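Local coordinates for MarR family transcriptional regulator (Peptoclostridium difficile, PDB 5ERI), which probably binds DNA as a dimeric winged helix-turn-helix transcription factor of the MarR family, regulating gene expression, at residues 42-45 / 46-50; 125-128 / 129-133. One frame throughout, in Å; residues are numbered along the deposited sequence.

Contact 1: residues 42-45 / 46-50; sequences SIND and IKYKE
N44 and Y48 meet one turn apart in a local contact at the C-terminal end of helix 29-47, where the chain begins to leave helical geometry at Y48. Their side chains run alongside each other in the same direction: CB of N44 lies 3.8 Å from CD2 of Y48, and the amide and ring planes are turned 47° apart. The ring also meets the backbone obliquely, its CD2 3.1 Å from the carbonyl O of N44. That same carbonyl accepts Y48 N at 3.0 Å, an i to i+4 bond near the end of the helix. A tyrosine suits this buried place because its broad ring touches both flanking elements, stacking with F58 and packing on I126 of helix 117-138.

K47 crosses N44 at a slant. Its chain bends at chi3 (-83°), which brings CE to 3.4 Å from OD1 of N44 and beside CG2 of I43, so that the aliphatic part of the lysine rests on neighbours while NZ goes on to E129.

Beneath these side chains the carbonyl O of I43 takes two donors. K47 N comes in the carbonyl plane at 3.2 Å, whereas I46 N, at 3.0 Å, stands above that plane. I46 N also makes a weak bond to S42 O. D45 OD1 accepts the backbone N of K55, tying the helix to the following loop. W164 of the second subunit packs on S42 and I43. Near the helix end, then, one carbonyl serves two backbone donors, and the lysine packs its aliphatic part on I43 and N44 while its charge is probably balanced by E129.

Contact 2: residues 125-128 / 129-133; sequences LIIE and EENRS
About two and a half turns in the middle of helix 117-138 make up this local contact, in which I127 lies against E130 and N131. I127 and E130 run side by side, and CD1 of the isoleucine comes 4.0 Å from OE2 of the glutamate. E130 holds its CG anti to the backbone N (chi1 -171°) and stays extended beyond it, a long arm suited to an interface. N131 is set at a slant to I127, its ND2 4.1 Å from CG2; its amide offers both kinds of polar group. On the second subunit, E130 OE1 forms a salt bridge with R31, while N131 OD1 accepts from D26 N and ND2 donates to T24 O.

Regular i to i+4 hydrogen bonds carry the backbone, from E129 N to L125 O at 2.9 Å through to R132 N and E128 O. This helix follows the strand pair 99-103 and 111-115, the wing of the winged helix-turn-helix fold, and leads on toward the C-terminal helix 143-167. Its inner face bears I126, whose branched aliphatic side chain packs on F58 and T62 of helix 57-66.

With CG anti to its carbonyl carbon (chi1 -76°), E129 sets CG 3.5 Å from O of L125; the bend at chi2 (-54°) then turns the carboxylate, whose partner is K47. The carbonyl O of E129 takes two donors from S133, one turn further on. S133 N arrives at 2.9 Å and OG at 2.8 Å, from opposite faces of the carbonyl plane, which folds the small hydroxyl back against its own helix in a buried position.

How the contacts relate
Contact 1 ends one helix, 29-47, while contact 2 occupies the middle of another, 117-138; their centres are about 12 Å apart. They meet directly through K47 NZ and E129 OE1, a 2.7 Å salt bridge, and through Y48, whose OH lies 3.3 Å from CG2 of I126. Both are partly buried and both touch the second subunit, but differently: contact 1 offers mainly packing there, plus one serine hydroxyl bond, whereas contact 2 presents charged and amide groups to it. In contact 1 two backbone N-H groups share I43 O and one bond is weak; in contact 2 the backbone bonds run i to i+4, and the extra donor on E129 O is a serine hydroxyl.

Contact 1: residues 42-45 / 46-50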
# COMPACT_ATOMS: atom_id res chain seq x y z
N SER A 42 -1.92 -4.32 7.19
CA SER A 42 -1.46 -5.25 8.24
C SER A 42 -2.64 -5.49 9.15
O SER A 42 -2.91 -6.59 9.50
CB SER A 42 -0.29 -4.68 9.07
OG SER A 42 0.91 -4.67 8.28
N ILE A 43 -3.33 -4.47 9.57
CA ILE A 43 -4.53 -4.72 10.37
C ILE A 43 -5.61 -5.52 9.62
O ILE A 43 -6.26 -6.43 10.19
CB ILE A 43 -5.11 -3.40 10.77
CG1 ILE A 43 -4.13 -2.76 11.76
CG2 ILE A 43 -6.48 -3.63 11.37
CD1 ILE A 43 -4.50 -1.36 12.21
N ASN A 44 -5.80 -5.21 8.34
CA ASN A 44 -6.81 -5.96 7.53
C ASN A 44 -6.42 -7.42 7.33
O ASN A 44 -7.27 -8.29 7.26
CB ASN A 44 -7.04 -5.29 6.16
CG ASN A 44 -7.85 -4.05 6.27
OD1 ASN A 44 -8.62 -3.90 7.21
ND2 ASN A 44 -7.63 -3.12 5.34
N ASP A 45 -5.13 -7.69 7.20
CA ASP A 45 -4.61 -9.06 7.25
C ASP A 45 -5.03 -9.83 8.53
O ASP A 45 -5.20 -11.06 8.45
CB ASP A 45 -3.07 -9.09 7.09
CG ASP A 45 -2.60 -8.97 5.62
OD1 ASP A 45 -3.36 -8.51 4.76
OD2 ASP A 45 -1.46 -9.34 5.34
N ILE A 46 -5.21 -9.15 9.68
CA ILE A 46 -5.67 -9.82 10.94
C ILE A 46 -7.17 -10.13 10.86
O ILE A 46 -7.63 -11.24 11.15
CB ILE A 46 -5.38 -8.97 12.23
CG1 ILE A 46 -3.90 -8.50 12.33
CG2 ILE A 46 -5.78 -9.71 13.51
CD1 ILE A 46 -2.85 -9.55 12.18
N LYS A 47 -7.94 -9.15 10.45
CA LYS A 47 -9.40 -9.30 10.41
C LYS A 47 -9.83 -10.33 9.35
O LYS A 47 -10.76 -11.08 9.54
CB LYS A 47 -10.05 -7.95 10.14
CG LYS A 47 -9.63 -6.88 11.16
CD LYS A 47 -10.53 -5.64 11.16
CE LYS A 47 -10.20 -4.60 10.08
NZ LYS A 47 -11.04 -3.34 10.17
N TYR A 48 -9.09 -10.43 8.26
CA TYR A 48 -9.57 -11.19 7.13
C TYR A 48 -8.87 -12.50 6.98
O TYR A 48 -9.08 -13.18 5.96
CB TYR A 48 -9.41 -10.39 5.85
CG TYR A 48 -10.29 -9.19 5.75
CD1 TYR A 48 -11.66 -9.32 5.90
CD2 TYR A 48 -9.75 -7.92 5.49
CE1 TYR A 48 -12.48 -8.21 5.83
CE2 TYR A 48 -10.55 -6.80 5.42
CZ TYR A 48 -11.91 -6.94 5.58
OH TYR A 48 -12.70 -5.79 5.47
N LYS A 49 -8.05 -12.89 7.97
CA LYS A 49 -7.33 -14.19 7.91
C LYS A 49 -8.31 -15.38 7.94
O LYS A 49 -8.13 -16.36 7.18
CB LYS A 49 -6.33 -14.37 9.08
CG LYS A 49 -5.75 -15.81 9.23
CD LYS A 49 -4.70 -15.89 10.33
CE LYS A 49 -4.60 -17.30 10.93
NZ LYS A 49 -5.30 -17.42 12.25
N GLU A 50 -9.31 -15.28 8.83
CA GLU A 50 -10.30 -16.32 8.98
C GLU A 50 -11.13 -16.48 7.71
O GLU A 50 -11.31 -17.60 7.26
CB GLU A 50 -11.17 -16.16 10.25
CG GLU A 50 -10.98 -17.32 11.25
CD GLU A 50 -9.56 -17.48 11.81
OE1 GLU A 50 -9.37 -17.17 13.01
OE2 GLU A 50 -8.63 -17.95 11.09

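Contact 2: residues 125-128 / 129-133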
# COMPACT_ATOMS: atom_id res chain seq x y z
N LEU A 125 -20.01 -7.24 5.55
CA LEU A 125 -18.98 -7.35 6.57
C LEU A 125 -17.73 -6.47 6.22
O LEU A 125 -17.18 -5.74 7.06
CB LEU A 125 -18.59 -8.83 6.73
CG LEU A 125 -17.68 -9.20 7.94
CD1 LEU A 125 -17.83 -8.26 9.16
CD2 LEU A 125 -17.90 -10.67 8.36
N ILE A 126 -17.29 -6.54 4.96
CA ILE A 126 -16.08 -5.85 4.58
C ILE A 126 -16.32 -4.36 4.70
O ILE A 126 -15.48 -3.60 5.14
CB ILE A 126 -15.64 -6.23 3.14
CG1 ILE A 126 -15.10 -7.66 3.10
CG2 ILE A 126 -14.52 -5.29 2.71
CD1 ILE A 126 -14.94 -8.21 1.68
N ILE A 127 -17.48 -3.93 4.25
CA ILE A 127 -17.77 -2.49 4.24
C ILE A 127 -17.93 -1.95 5.65
O ILE A 127 -17.53 -0.80 5.92
CB ILE A 127 -19.05 -2.22 3.43
CG1 ILE A 127 -18.81 -2.51 1.94
CG2 ILE A 127 -19.48 -0.78 3.57
CD1 ILE A 127 -17.85 -1.56 1.22
N GLU A 128 -18.50 -2.78 6.52
CA GLU A 128 -18.54 -2.47 7.95
C GLU A 128 -17.10 -2.25 8.44
O GLU A 128 -16.79 -1.27 9.15
CB GLU A 128 -19.18 -3.64 8.75
CG GLU A 128 -20.71 -3.70 8.79
CD GLU A 128 -21.28 -4.81 9.74
OE1 GLU A 128 -20.61 -5.29 10.70
OE2 GLU A 128 -22.46 -5.19 9.53
N GLU A 129 -16.21 -3.18 8.06
CA GLU A 129 -14.79 -3.07 8.51
C GLU A 129 -14.09 -1.84 8.01
O GLU A 129 -13.29 -1.21 8.74
CB GLU A 129 -14.01 -4.31 8.17
CG GLU A 129 -14.35 -5.48 9.14
CD GLU A 129 -14.19 -5.15 10.67
OE1 GLU A 129 -13.49 -4.13 11.02
OE2 GLU A 129 -14.77 -5.91 11.51
N GLU A 130 -14.41 -1.47 6.77
CA GLU A 130 -13.79 -0.30 6.19
C GLU A 130 -14.26 0.93 7.00
O GLU A 130 -13.49 1.86 7.35
CB GLU A 130 -14.18 -0.21 4.67
CG GLU A 130 -13.44 0.84 3.84
CD GLU A 130 -13.52 0.69 2.28
OE1 GLU A 130 -13.06 1.67 1.64
OE2 GLU A 130 -14.02 -0.34 1.68
N ASN A 131 -15.56 0.96 7.32
CA ASN A 131 -16.09 2.13 8.07
C ASN A 131 -15.48 2.17 9.47
O ASN A 131 -15.24 3.23 9.99
CB ASN A 131 -17.59 2.09 8.17
CG ASN A 131 -18.28 2.46 6.86
OD1 ASN A 131 -17.78 3.25 6.04
ND2 ASN A 131 -19.47 1.91 6.69
N ARG A 132 -15.21 1.00 10.04
CA ARG A 132 -14.52 0.97 11.32
C ARG A 132 -13.07 1.52 11.21
O ARG A 132 -12.62 2.29 12.12
CB ARG A 132 -14.55 -0.45 11.87
CG ARG A 132 -14.10 -0.49 13.31
CD ARG A 132 -12.96 -1.47 13.52
NE ARG A 132 -12.43 -1.41 14.87
CZ ARG A 132 -11.36 -2.08 15.27
NH1 ARG A 132 -10.70 -2.84 14.41
NH2 ARG A 132 -10.95 -1.99 16.52
N SER A 133 -12.37 1.19 10.09
CA SER A 133 -10.97 1.68 9.90
C SER A 133 -10.99 3.13 9.66
O SER A 133 -10.08 3.86 10.07
CB SER A 133 -10.22 0.98 8.75
OG SER A 133 -10.63 -0.36 8.68